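Long-range contacts in GDSL-like protein (PDB 7BXD), which is probably an acyl hydrolase of the GDSL/SGNH family, cleaving acyl esters by serine-hydrolase chemistry as its relatives do: residues A[107-115]-A[160-168]; A[148-156]-A[176-187]. All coordinates share one frame; numbering follows the deposited sequence.

Contact 1: residues A[107-115]-A[160-168]; sequences VNDFSRNVP and EKDIPASDE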
ATOM      1  N   VAL A 107      -6.066  -2.376  -1.579  1.00 13.58           N
ATOM      2  CA  VAL A 107      -6.954  -2.422  -2.736  1.00 14.24           C
ATOM      3  C   VAL A 107      -7.430  -3.850  -2.963  1.00 13.78           C
ATOM      4  O   VAL A 107      -8.553  -4.063  -3.449  1.00 14.93           O
ATOM      5  CB  VAL A 107      -6.345  -1.770  -4.003  1.00 14.23           C
ATOM      6  CG1 VAL A 107      -5.246  -2.654  -4.619  1.00 15.37           C
ATOM      7  CG2 VAL A 107      -7.426  -1.447  -5.028  1.00 16.07           C
ATOM      8  N   ASN A 108      -6.594  -4.856  -2.650  1.00 14.37           N
ATOM      9  CA  ASN A 108      -7.043  -6.240  -2.843  1.00 14.45           C
ATOM     10  C   ASN A 108      -8.043  -6.676  -1.776  1.00 14.10           C
ATOM     11  O   ASN A 108      -8.930  -7.501  -2.053  1.00 15.12           O
ATOM     12  CB  ASN A 108      -5.872  -7.202  -2.938  1.00 15.21           C
ATOM     13  CG  ASN A 108      -5.021  -6.925  -4.156  1.00 16.09           C
ATOM     14  OD1 ASN A 108      -5.556  -6.640  -5.231  1.00 17.75           O
ATOM     15  ND2 ASN A 108      -3.702  -7.022  -4.005  1.00 16.40           N
ATOM     16  N   ASP A 109      -7.925  -6.157  -0.548  1.00 13.68           N
ATOM     17  CA  ASP A 109      -8.929  -6.445   0.464  1.00 13.75           C
ATOM     18  C   ASP A 109     -10.297  -5.966   0.003  1.00 13.81           C
ATOM     19  O   ASP A 109     -11.310  -6.662   0.197  1.00 14.99           O
ATOM     20  CB  ASP A 109      -8.534  -5.792   1.792  1.00 14.14           C
ATOM     21  CG  ASP A 109      -7.179  -6.269   2.274  1.00 13.96           C
ATOM     22  OD1 ASP A 109      -6.169  -5.834   1.648  1.00 14.18           O
ATOM     23  OD2 ASP A 109      -7.143  -7.075   3.240  1.00 14.09           O
ATOM     24  N   PHE A 110     -10.355  -4.752  -0.579  1.00 14.33           N
ATOM     25  CA  PHE A 110     -11.595  -4.232  -1.131  1.00 14.34           C
ATOM     26  C   PHE A 110     -12.063  -5.114  -2.293  1.00 15.36           C
ATOM     27  O   PHE A 110     -13.198  -5.594  -2.313  1.00 16.48           O
ATOM     28  CB  PHE A 110     -11.343  -2.798  -1.602  1.00 14.99           C
ATOM     29  CG  PHE A 110     -12.356  -2.289  -2.611  1.00 15.06           C
ATOM     30  CD1 PHE A 110     -13.719  -2.206  -2.286  1.00 15.20           C
ATOM     31  CD2 PHE A 110     -11.934  -1.892  -3.867  1.00 15.09           C
ATOM     32  CE1 PHE A 110     -14.633  -1.724  -3.225  1.00 16.10           C
ATOM     33  CE2 PHE A 110     -12.842  -1.417  -4.798  1.00 15.40           C
ATOM     34  CZ  PHE A 110     -14.197  -1.339  -4.477  1.00 15.29           C
ATOM     35  N   SER A 111     -11.192  -5.344  -3.283  0.53 15.85           N
ATOM     36  CA  SER A 111     -11.634  -5.992  -4.513  0.53 18.09           C
ATOM     37  C   SER A 111     -11.928  -7.475  -4.326  0.53 18.26           C
ATOM     38  O   SER A 111     -12.705  -8.041  -5.108  0.53 19.20           O
ATOM     39  CB  SER A 111     -10.632  -5.752  -5.651  0.53 20.61           C
ATOM     40  OG  SER A 111      -9.443  -6.487  -5.477  0.53 21.76           O
ATOM     41  N   ARG A 112     -11.316  -8.128  -3.336  1.00 18.37           N
ATOM     42  CA  ARG A 112     -11.517  -9.553  -3.100  1.00 19.06           C
ATOM     43  C   ARG A 112     -12.287  -9.832  -1.812  1.00 18.78           C
ATOM     44  O   ARG A 112     -12.208 -10.932  -1.272  1.00 20.44           O
ATOM     45  CB  ARG A 112     -10.183 -10.313  -3.177  1.00 21.35           C
ATOM     46  CG  ARG A 112      -9.433 -10.097  -4.483  1.00 24.87           C
ATOM     47  CD  ARG A 112     -10.311 -10.426  -5.673  1.00 29.18           C
ATOM     48  NE  ARG A 112      -9.526 -10.566  -6.892  1.00 32.31           N
ATOM     49  CZ  ARG A 112     -10.005 -10.350  -8.109  1.00 34.27           C
ATOM     50  NH1 ARG A 112     -11.266  -9.972  -8.262  1.00 35.31           N
ATOM     51  NH2 ARG A 112      -9.221 -10.498  -9.168  1.00 34.87           N
ATOM     52  N   ASN A 113     -13.076  -8.868  -1.330  1.00 18.36           N
ATOM     53  CA  ASN A 113     -14.147  -9.152  -0.376  1.00 18.30           C
ATOM     54  C   ASN A 113     -13.628  -9.661   0.968  1.00 18.65           C
ATOM     55  O   ASN A 113     -14.138 -10.621   1.535  1.00 20.21           O
ATOM     56  CB  ASN A 113     -15.171 -10.078  -1.029  1.00 19.54           C
ATOM     57  CG  ASN A 113     -15.702  -9.446  -2.262  1.00 19.94           C
ATOM     58  OD1 ASN A 113     -16.297  -8.375  -2.185  1.00 20.57           O
ATOM     59  ND2 ASN A 113     -15.436 -10.036  -3.423  1.00 20.84           N
ATOM     60  N   VAL A 114     -12.611  -8.996   1.488  1.00 17.00           N
ATOM     61  CA  VAL A 114     -12.214  -9.227   2.885  1.00 16.48           C
ATOM     62  C   VAL A 114     -13.262  -8.597   3.799  1.00 16.24           C
ATOM     63  O   VAL A 114     -13.577  -7.400   3.643  1.00 16.01           O
ATOM     64  CB  VAL A 114     -10.829  -8.611   3.131  1.00 16.10           C
ATOM     65  CG1 VAL A 114     -10.544  -8.454   4.620  1.00 16.24           C
ATOM     66  CG2 VAL A 114      -9.782  -9.466   2.446  1.00 16.64           C
ATOM     67  N   PRO A 115     -13.834  -9.341   4.742  1.00 16.72           N
ATOM     68  CA  PRO A 115     -14.793  -8.731   5.673  1.00 17.44           C
ATOM     69  C   PRO A 115     -14.167  -7.560   6.422  1.00 16.15           C
ATOM     70  O   PRO A 115     -13.016  -7.621   6.860  1.00 16.43           O
ATOM     71  CB  PRO A 115     -15.148  -9.885   6.621  1.00 19.39           C
ATOM     72  CG  PRO A 115     -14.833 -11.153   5.844  1.00 21.43           C
ATOM     73  CD  PRO A 115     -13.594 -10.762   5.052  1.00 18.77           C
ATOM     74  N   GLU A 160     -12.539  -7.495 -16.162  1.00 32.74           N
ATOM     75  CA  GLU A 160     -12.187  -8.810 -16.687  1.00 34.03           C
ATOM     76  C   GLU A 160     -11.451  -9.649 -15.653  1.00 33.61           C
ATOM     77  O   GLU A 160     -11.355 -10.873 -15.810  1.00 34.24           O
ATOM     78  CB  GLU A 160     -11.363  -8.681 -17.970  1.00 36.79           C
ATOM     79  CG  GLU A 160      -9.947  -8.204 -17.745  1.00 39.00           C
ATOM     80  CD  GLU A 160      -9.807  -6.688 -17.855  1.00 40.32           C
ATOM     81  OE1 GLU A 160     -10.775  -5.958 -17.522  1.00 40.06           O
ATOM     82  OE2 GLU A 160      -8.722  -6.229 -18.291  1.00 40.91           O
ATOM     83  N   LYS A 161     -10.915  -9.010 -14.614  1.00 33.18           N
ATOM     84  CA  LYS A 161     -10.398  -9.687 -13.440  1.00 33.71           C
ATOM     85  C   LYS A 161     -11.342  -9.572 -12.258  1.00 32.55           C
ATOM     86  O   LYS A 161     -10.947  -9.903 -11.142  1.00 32.05           O
ATOM     87  CB  LYS A 161      -9.006  -9.162 -13.067  1.00 35.72           C
ATOM     88  CG  LYS A 161      -8.027  -9.034 -14.241  1.00 38.14           C
ATOM     89  CD  LYS A 161      -7.626 -10.391 -14.792  1.00 40.27           C
ATOM     90  CE  LYS A 161      -6.339 -10.295 -15.605  1.00 42.00           C
ATOM     91  NZ  LYS A 161      -5.747 -11.638 -15.837  1.00 43.03           N
ATOM     92  N   ASP A 162     -12.588  -9.137 -12.485  1.00 31.61           N
ATOM     93  CA  ASP A 162     -13.583  -8.985 -11.408  1.00 31.41           C
ATOM     94  C   ASP A 162     -13.108  -8.015 -10.318  1.00 28.50           C
ATOM     95  O   ASP A 162     -13.411  -8.183  -9.133  1.00 28.94           O
ATOM     96  CB  ASP A 162     -14.050 -10.336 -10.831  1.00 34.31           C
ATOM     97  CG  ASP A 162     -15.266 -10.203  -9.893  1.00 36.65           C
ATOM     98  OD1 ASP A 162     -15.313 -10.910  -8.864  1.00 37.26           O
ATOM     99  OD2 ASP A 162     -16.168  -9.383 -10.169  1.00 37.68           O
ATOM    100  N   ILE A 163     -12.385  -6.976 -10.714  1.00 25.18           N
ATOM    101  CA  ILE A 163     -11.911  -5.952  -9.784  1.00 21.88           C
ATOM    102  C   ILE A 163     -12.812  -4.726  -9.933  1.00 19.49           C
ATOM    103  O   ILE A 163     -12.825  -4.115 -11.012  1.00 18.94           O
ATOM    104  CB  ILE A 163     -10.439  -5.602 -10.060  1.00 22.74           C
ATOM    105  CG1 ILE A 163      -9.565  -6.860  -9.839  1.00 23.56           C
ATOM    106  CG2 ILE A 163     -10.025  -4.407  -9.200  1.00 21.93           C
ATOM    107  CD1 ILE A 163      -8.124  -6.732 -10.212  1.00 24.45           C
ATOM    108  N   PRO A 164     -13.545  -4.321  -8.897  1.00 18.94           N
ATOM    109  CA  PRO A 164     -14.412  -3.136  -9.007  1.00 19.23           C
ATOM    110  C   PRO A 164     -13.610  -1.842  -8.998  1.00 17.80           C
ATOM    111  O   PRO A 164     -12.483  -1.774  -8.488  1.00 18.26           O
ATOM    112  CB  PRO A 164     -15.301  -3.219  -7.760  1.00 20.99           C
ATOM    113  CG  PRO A 164     -14.588  -4.108  -6.819  1.00 22.07           C
ATOM    114  CD  PRO A 164     -13.624  -4.962  -7.572  1.00 20.44           C
ATOM    115  N   ALA A 165     -14.197  -0.801  -9.594  1.00 17.30           N
ATOM    116  CA  ALA A 165     -13.658   0.543  -9.428  1.00 16.78           C
ATOM    117  C   ALA A 165     -13.878   1.018  -7.993  1.00 16.01           C
ATOM    118  O   ALA A 165     -14.742   0.523  -7.267  1.00 15.88           O
ATOM    119  CB  ALA A 165     -14.377   1.514 -10.361  1.00 18.00           C
ATOM    120  N   SER A 166     -13.126   2.047  -7.599  1.00 15.37           N
ATOM    121  CA  SER A 166     -13.127   2.451  -6.188  1.00 16.79           C
ATOM    122  C   SER A 166     -14.496   2.860  -5.712  1.00 18.94           C
ATOM    123  O   SER A 166     -14.816   2.707  -4.503  1.00 19.94           O
ATOM    124  CB  SER A 166     -12.175   3.643  -6.028  1.00 16.88           C
ATOM    125  OG  SER A 166     -10.844   3.232  -6.235  1.00 15.56           O
ATOM    126  N   ASP A 167     -15.299   3.441  -6.620  1.00 19.71           N
ATOM    127  CA  ASP A 167     -16.614   3.927  -6.244  1.00 21.36           C
ATOM    128  C   ASP A 167     -17.727   2.897  -6.408  1.00 20.14           C
ATOM    129  O   ASP A 167     -18.871   3.184  -6.019  1.00 21.89           O
ATOM    130  CB  ASP A 167     -16.938   5.226  -7.000  1.00 25.03           C
ATOM    131  CG  ASP A 167     -16.834   5.100  -8.541  1.00 27.49           C
ATOM    132  OD1 ASP A 167     -16.320   4.106  -9.101  1.00 28.37           O
ATOM    133  OD2 ASP A 167     -17.292   6.049  -9.221  1.00 30.94           O
ATOM    134  N   GLU A 168     -17.418   1.719  -6.957  1.00 17.55           N
ATOM    135  CA  GLU A 168     -18.373   0.625  -7.076  1.00 16.88           C
ATOM    136  C   GLU A 168     -18.424  -0.183  -5.781  1.00 16.93           C
ATOM    137  O   GLU A 168     -17.529  -0.101  -4.928  1.00 19.10           O
ATOM    138  CB  GLU A 168     -18.011  -0.277  -8.263  1.00 18.34           C
ATOM    139  CG  GLU A 168     -18.145   0.420  -9.585  1.00 19.83           C
ATOM    140  CD  GLU A 168     -17.851  -0.506 -10.728  1.00 21.02           C
ATOM    141  OE1 GLU A 168     -16.777  -1.129 -10.762  1.00 22.82           O
ATOM    142  OE2 GLU A 168     -18.745  -0.610 -11.594  1.00 23.05           O
TER
HETATM  143  O   HOH W   1     -13.447 -10.156  -6.790  1.00 40.62           O
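Arg112 reaches across from the end of helix 107-111 to the backbone around Lys161. Its CG lies anti to the carbonyl carbon (chi1 -55°), and a bend at chi2 turns CD and NE toward the loop. Here the guanidinium takes over: Arg112 NH1 and NH2 both bond end-on to one oxygen, NH2 at 2.7 Å from Lys161 O and NH1 at 2.9 Å from the same atom, which lies in the guanidinium plane. Ile163 CG1 lies over one face of the guanidinium, 3.7 Å from Arg112 NH2. Water 1 accepts from NH1 in that plane and lies within hydrogen-bonding distance of Ser111 O and Asp162 OD1. Arginine suits this spot because its flat cation can bond at its edge while a hydrocarbon covers a face; a leucine here would probably leave Lys161 O without either of its two guanidinium donors and the loop less firmly held. One residue earlier, the small Ser111 lets Pro164 CD come within 3.6 Å of its CB. Phe110 CZ packs against Pro164 CG at 3.6 Å, while Glu168 O meets the ring edge in plane. Helix 107-111, which follows strand 100-104, thus meets the loop between strand 146-150 and helix 176-189, with Phe110 also touching Gln176 and Tyr179 of that helix.

Contact 2: residues A[148-156]-A[176-187]; sequences VFMTPCKTS and QAAYVRAMLEVC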
ATOM      1  N   VAL A 148       4.931   4.260   8.728  1.00 13.34           N
ATOM      2  CA  VAL A 148       4.043   5.154   7.990  1.00 13.60           C
ATOM      3  C   VAL A 148       3.152   4.264   7.133  1.00 12.86           C
ATOM      4  O   VAL A 148       3.655   3.392   6.408  1.00 13.89           O
ATOM      5  CB  VAL A 148       4.847   6.125   7.091  1.00 14.54           C
ATOM      6  CG1 VAL A 148       3.927   7.027   6.298  1.00 15.32           C
ATOM      7  CG2 VAL A 148       5.846   6.965   7.893  1.00 15.98           C
ATOM      8  N   PHE A 149       1.844   4.497   7.182  1.00 12.24           N
ATOM      9  CA  PHE A 149       0.923   3.802   6.286  1.00 12.43           C
ATOM     10  C   PHE A 149       0.585   4.729   5.124  1.00 11.94           C
ATOM     11  O   PHE A 149       0.491   5.949   5.285  1.00 13.47           O
ATOM     12  CB  PHE A 149      -0.384   3.392   6.988  1.00 13.52           C
ATOM     13  CG  PHE A 149      -0.357   1.997   7.547  1.00 13.32           C
ATOM     14  CD1 PHE A 149       0.549   1.648   8.555  1.00 13.53           C
ATOM     15  CD2 PHE A 149      -1.213   1.016   7.041  1.00 14.30           C
ATOM     16  CE1 PHE A 149       0.562   0.343   9.049  1.00 14.03           C
ATOM     17  CE2 PHE A 149      -1.198  -0.281   7.569  1.00 15.15           C
ATOM     18  CZ  PHE A 149      -0.310  -0.620   8.567  1.00 14.76           C
ATOM     19  N   MET A 150       0.370   4.136   3.948  1.00 12.49           N
ATOM     20  CA  MET A 150      -0.137   4.864   2.788  1.00 12.81           C
ATOM     21  C   MET A 150      -1.447   4.231   2.371  1.00 12.74           C
ATOM     22  O   MET A 150      -1.525   3.019   2.168  1.00 13.43           O
ATOM     23  CB  MET A 150       0.878   4.841   1.618  1.00 13.69           C
ATOM     24  CG  MET A 150       2.268   5.249   2.085  1.00 13.22           C
ATOM     25  SD  MET A 150       3.361   5.884   0.794  1.00 13.94           S
ATOM     26  CE  MET A 150       3.464   4.438  -0.271  1.00 15.22           C
ATOM     27  N   THR A 151      -2.493   5.036   2.274  1.00 12.71           N
ATOM     28  CA  THR A 151      -3.796   4.496   1.894  1.00 12.66           C
ATOM     29  C   THR A 151      -3.757   4.002   0.445  1.00 12.80           C
ATOM     30  O   THR A 151      -3.008   4.537  -0.381  1.00 13.50           O
ATOM     31  CB  THR A 151      -4.876   5.551   2.084  1.00 13.29           C
ATOM     32  OG1 THR A 151      -4.474   6.711   1.339  1.00 12.94           O
ATOM     33  CG2 THR A 151      -5.090   5.913   3.554  1.00 14.18           C
ATOM     34  N   PRO A 152      -4.552   2.977   0.125  1.00 12.84           N
ATOM     35  CA  PRO A 152      -4.492   2.385  -1.221  1.00 13.53           C
ATOM     36  C   PRO A 152      -4.999   3.344  -2.274  1.00 12.76           C
ATOM     37  O   PRO A 152      -6.029   4.015  -2.092  1.00 13.94           O
ATOM     38  CB  PRO A 152      -5.422   1.157  -1.108  1.00 14.22           C
ATOM     39  CG  PRO A 152      -6.348   1.476   0.070  1.00 14.22           C
ATOM     40  CD  PRO A 152      -5.445   2.231   1.029  1.00 13.95           C
ATOM     41  N   CYS A 153      -4.273   3.403  -3.414  1.00 13.25           N
ATOM     42  CA  CYS A 153      -4.684   4.310  -4.478  1.00 12.93           C
ATOM     43  C   CYS A 153      -6.033   3.901  -5.070  1.00 12.45           C
ATOM     44  O   CYS A 153      -6.444   2.733  -5.034  1.00 13.21           O
ATOM     45  CB  CYS A 153      -3.632   4.336  -5.592  1.00 13.86           C
ATOM     46  SG  CYS A 153      -2.141   5.227  -5.038  1.00 14.25           S
ATOM     47  N   LYS A 154      -6.697   4.873  -5.693  1.00 12.90           N
ATOM     48  CA  LYS A 154      -7.922   4.589  -6.432  1.00 12.94           C
ATOM     49  C   LYS A 154      -7.642   3.752  -7.684  1.00 12.95           C
ATOM     50  O   LYS A 154      -6.521   3.693  -8.213  1.00 13.48           O
ATOM     51  CB  LYS A 154      -8.620   5.893  -6.803  1.00 13.74           C
ATOM     52  CG  LYS A 154      -9.215   6.571  -5.565  1.00 13.95           C
ATOM     53  CD  LYS A 154     -10.173   7.696  -5.921  1.00 14.53           C
ATOM     54  CE  LYS A 154     -10.930   8.295  -4.720  1.00 14.34           C
ATOM     55  NZ  LYS A 154     -10.015   9.106  -3.851  1.00 14.33           N
ATOM     56  N   THR A 155      -8.714   3.125  -8.162  1.00 13.16           N
ATOM     57  CA  THR A 155      -8.715   2.347  -9.390  1.00 13.60           C
ATOM     58  C   THR A 155     -10.018   2.614 -10.119  1.00 14.19           C
ATOM     59  O   THR A 155     -11.081   2.783  -9.505  1.00 14.58           O
ATOM     60  CB  THR A 155      -8.561   0.844  -9.117  1.00 13.99           C
ATOM     61  OG1 THR A 155      -8.651   0.117 -10.352  1.00 15.56           O
ATOM     62  CG2 THR A 155      -9.573   0.253  -8.149  1.00 15.09           C
ATOM     63  N   SER A 156      -9.940   2.613 -11.442  1.00 15.25           N
ATOM     64  CA  SER A 156     -11.144   2.667 -12.260  1.00 17.05           C
ATOM     65  C   SER A 156     -11.720   1.292 -12.547  1.00 17.71           C
ATOM     66  O   SER A 156     -12.692   1.197 -13.298  1.00 20.39           O
ATOM     67  CB  SER A 156     -10.894   3.439 -13.557  1.00 18.38           C
ATOM     68  OG  SER A 156      -9.778   2.910 -14.253  1.00 18.52           O
ATOM     69  N   GLN A 176     -14.461   1.194  -1.702  1.00 14.97           N
ATOM     70  CA  GLN A 176     -13.091   1.253  -1.213  1.00 14.23           C
ATOM     71  C   GLN A 176     -12.947   2.233  -0.060  1.00 13.65           C
ATOM     72  O   GLN A 176     -12.084   2.047   0.809  1.00 14.11           O
ATOM     73  CB  GLN A 176     -12.180   1.621  -2.369  1.00 14.43           C
ATOM     74  CG  GLN A 176     -10.701   1.511  -2.030  1.00 14.54           C
ATOM     75  CD  GLN A 176      -9.796   1.679  -3.249  1.00 15.00           C
ATOM     76  OE1 GLN A 176     -10.218   1.391  -4.365  1.00 17.54           O
ATOM     77  NE2 GLN A 176      -8.554   2.097  -3.048  1.00 15.62           N
ATOM     78  N   ALA A 177     -13.758   3.290  -0.048  1.00 13.91           N
ATOM     79  CA  ALA A 177     -13.691   4.281   1.020  1.00 14.47           C
ATOM     80  C   ALA A 177     -13.909   3.672   2.392  1.00 13.81           C
ATOM     81  O   ALA A 177     -13.335   4.169   3.370  1.00 14.31           O
ATOM     82  CB  ALA A 177     -14.702   5.402   0.778  1.00 15.70           C
ATOM     83  N   ALA A 178     -14.731   2.607   2.510  1.00 14.03           N
ATOM     84  CA  ALA A 178     -14.931   1.980   3.818  1.00 14.53           C
ATOM     85  C   ALA A 178     -13.621   1.381   4.323  1.00 13.44           C
ATOM     86  O   ALA A 178     -13.343   1.397   5.535  1.00 14.35           O
ATOM     87  CB  ALA A 178     -16.015   0.898   3.723  1.00 16.33           C
ATOM     88  N   TYR A 179     -12.846   0.756   3.419  1.00 13.39           N
ATOM     89  CA  TYR A 179     -11.558   0.186   3.794  1.00 13.31           C
ATOM     90  C   TYR A 179     -10.567   1.298   4.151  1.00 13.09           C
ATOM     91  O   TYR A 179      -9.804   1.172   5.126  1.00 13.59           O
ATOM     92  CB  TYR A 179     -11.016  -0.717   2.667  1.00 14.40           C
ATOM     93  CG  TYR A 179     -11.845  -1.967   2.473  1.00 13.81           C
ATOM     94  CD1 TYR A 179     -13.062  -1.919   1.766  1.00 14.29           C
ATOM     95  CD2 TYR A 179     -11.443  -3.172   3.031  1.00 13.93           C
ATOM     96  CE1 TYR A 179     -13.842  -3.060   1.627  1.00 14.46           C
ATOM     97  CE2 TYR A 179     -12.231  -4.333   2.905  1.00 14.57           C
ATOM     98  CZ  TYR A 179     -13.437  -4.260   2.202  1.00 13.93           C
ATOM     99  OH  TYR A 179     -14.231  -5.367   2.028  1.00 15.36           O
ATOM    100  N   VAL A 180     -10.545   2.381   3.374  1.00 12.97           N
ATOM    101  CA  VAL A 180      -9.669   3.504   3.699  1.00 12.65           C
ATOM    102  C   VAL A 180      -9.994   4.053   5.084  1.00 13.06           C
ATOM    103  O   VAL A 180      -9.097   4.303   5.897  1.00 13.32           O
ATOM    104  CB  VAL A 180      -9.736   4.590   2.604  1.00 13.38           C
ATOM    105  CG1 VAL A 180      -8.917   5.785   2.999  1.00 14.42           C
ATOM    106  CG2 VAL A 180      -9.228   4.017   1.242  1.00 14.32           C
ATOM    107  N   ARG A 181     -11.282   4.254   5.376  1.00 13.23           N
ATOM    108  CA  ARG A 181     -11.671   4.783   6.686  1.00 13.72           C
ATOM    109  C   ARG A 181     -11.224   3.847   7.780  1.00 13.33           C
ATOM    110  O   ARG A 181     -10.748   4.292   8.834  1.00 14.07           O
ATOM    111  CB  ARG A 181     -13.189   4.972   6.718  1.00 16.55           C
ATOM    112  CG  ARG A 181     -13.659   6.250   6.066  1.00 22.89           C
ATOM    113  CD  ARG A 181     -15.122   6.596   6.463  1.00 28.51           C
ATOM    114  NE  ARG A 181     -16.054   5.482   6.262  1.00 32.40           N
ATOM    115  CZ  ARG A 181     -16.665   5.189   5.118  1.00 34.88           C
ATOM    116  NH1 ARG A 181     -16.473   5.939   4.041  1.00 35.72           N
ATOM    117  NH2 ARG A 181     -17.478   4.139   5.059  1.00 35.97           N
ATOM    118  N   ALA A 182     -11.395   2.540   7.576  1.00 13.00           N
ATOM    119  CA  ALA A 182     -10.970   1.580   8.606  1.00 13.59           C
ATOM    120  C   ALA A 182      -9.465   1.717   8.865  1.00 13.06           C
ATOM    121  O   ALA A 182      -9.008   1.727  10.020  1.00 13.91           O
ATOM    122  CB  ALA A 182     -11.309   0.164   8.156  1.00 14.88           C
ATOM    123  N   MET A 183      -8.667   1.795   7.793  1.00 13.01           N
ATOM    124  CA  MET A 183      -7.226   1.962   7.947  1.00 12.91           C
ATOM    125  C   MET A 183      -6.913   3.219   8.730  1.00 12.85           C
ATOM    126  O   MET A 183      -6.078   3.200   9.643  1.00 13.59           O
ATOM    127  CB  MET A 183      -6.572   2.030   6.566  1.00 13.50           C
ATOM    128  CG  MET A 183      -5.052   2.248   6.636  1.00 13.69           C
ATOM    129  SD  MET A 183      -4.256   2.242   5.014  1.00 14.12           S
ATOM    130  CE  MET A 183      -4.324   0.517   4.619  1.00 16.12           C
ATOM    131  N   LEU A 184      -7.571   4.331   8.383  1.00 13.23           N
ATOM    132  CA  LEU A 184      -7.315   5.580   9.098  1.00 12.95           C
ATOM    133  C   LEU A 184      -7.674   5.471  10.579  1.00 12.77           C
ATOM    134  O   LEU A 184      -6.986   6.050  11.442  1.00 13.30           O
ATOM    135  CB  LEU A 184      -8.069   6.748   8.445  1.00 13.94           C
ATOM    136  CG  LEU A 184      -7.596   7.084   7.025  1.00 15.87           C
ATOM    137  CD1 LEU A 184      -8.467   8.151   6.418  1.00 17.34           C
ATOM    138  CD2 LEU A 184      -6.162   7.519   6.991  1.00 17.95           C
ATOM    139  N   GLU A 185      -8.765   4.774  10.908  1.00 12.86           N
ATOM    140  CA  GLU A 185      -9.174   4.655  12.312  1.00 13.03           C
ATOM    141  C   GLU A 185      -8.178   3.811  13.109  1.00 12.69           C
ATOM    142  O   GLU A 185      -7.873   4.141  14.266  1.00 13.35           O
ATOM    143  CB  GLU A 185     -10.574   4.073  12.389  1.00 14.16           C
ATOM    144  CG  GLU A 185     -11.631   5.070  11.902  1.00 15.94           C
ATOM    145  CD  GLU A 185     -13.017   4.481  11.833  1.00 19.86           C
ATOM    146  OE1 GLU A 185     -13.209   3.303  12.198  1.00 20.44           O
ATOM    147  OE2 GLU A 185     -13.946   5.215  11.420  1.00 23.55           O
ATOM    148  N   VAL A 186      -7.671   2.706  12.528  1.00 12.58           N
ATOM    149  CA  VAL A 186      -6.699   1.906  13.265  1.00 12.67           C
ATOM    150  C   VAL A 186      -5.395   2.685  13.392  1.00 12.52           C
ATOM    151  O   VAL A 186      -4.732   2.675  14.446  1.00 13.08           O
ATOM    152  CB  VAL A 186      -6.489   0.523  12.621  1.00 13.50           C
ATOM    153  CG1 VAL A 186      -5.512  -0.301  13.463  1.00 14.06           C
ATOM    154  CG2 VAL A 186      -7.804  -0.201  12.484  1.00 14.25           C
ATOM    155  N   CYS A 187      -4.966   3.348  12.308  1.00 12.95           N
ATOM    156  CA  CYS A 187      -3.775   4.177  12.413  1.00 13.00           C
ATOM    157  C   CYS A 187      -3.932   5.228  13.510  1.00 12.68           C
ATOM    158  O   CYS A 187      -2.996   5.477  14.290  1.00 13.05           O
ATOM    159  CB  CYS A 187      -3.464   4.820  11.053  1.00 13.59           C
ATOM    160  SG  CYS A 187      -2.712   3.639   9.889  1.00 13.84           S
TER
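Gln176 NE2 donates to Cys153 O at 3.0 Å, with a nearly straight N-H...O angle of 164°. The acceptor lies in the amide plane of Gln176, but the donor stands well above the carbonyl plane of Cys153, so the bond is straight at the nitrogen and tilted at the oxygen. CG anti to the backbone N (chi1 -171°) and an extended chain beyond it carry the amide from the helix to the passing loop. The other end of the amide is used too: OE1 is hydrogen-bonded to Ser166 OG. With donor and acceptor both engaged, the amide is held against rotation, and glutamine fits because it offers both on one long arm.

Farther along the helix, apolar side chains carry the contact. The Pro152 ring slides past Val180, Pro152 CG to Val180 CG2 at 4.0 Å, and its CD packs against the CE methyl of Met183. Thr151 turns its methyl to the helix, CG2 lying 3.9 Å from Val180 CG1, while OG1 bonds to Asp196 and the backbone of Tyr198; threonine thus serves a greasy and a polar neighbour at once. Met183, flexible and unbranched, lays SD 3.9 Å from Phe149 CD2 at the ring edge, a Met-aromatic contact, with CE in the ring plane. Cys187 SG approaches the same ring obliquely, 3.7 Å from Phe149 CG, its small size suiting the close spacing there. Strand 148-150 and helix 176-187 run antiparallel, their axes 10.1 Å apart at closest and 171° between directions. This is the packing of a helix on a parallel sheet within the alpha/beta/alpha fold of SGNH hydrolases, where helix 176-189 forms the return leg of the beta-alpha-beta crossover from strand 146-150 to strand 194-195.

Overall arrangement
The two contacts meet around the start of helix 176-189. Contact 2 is the buried one, centred about 9 Å from the centre of the chain, and lays the helix on the central sheet through methyls, sulfurs and an aromatic ring. Contact 1, its centre about 14 Å out, is only partly buried and joins a short helix to a loop, with a guanidinium and a water taking part. Their segments alternate along the chain. Besides the amide of Gln176, which both share through Ser166, a probable hydrogen bond from Tyr179 OH to Val114 O ties them. Contact 2 joins the two ends of the connection between strand 146-150 and helix 176-189, and contact 1 holds its middle against helix 107-111.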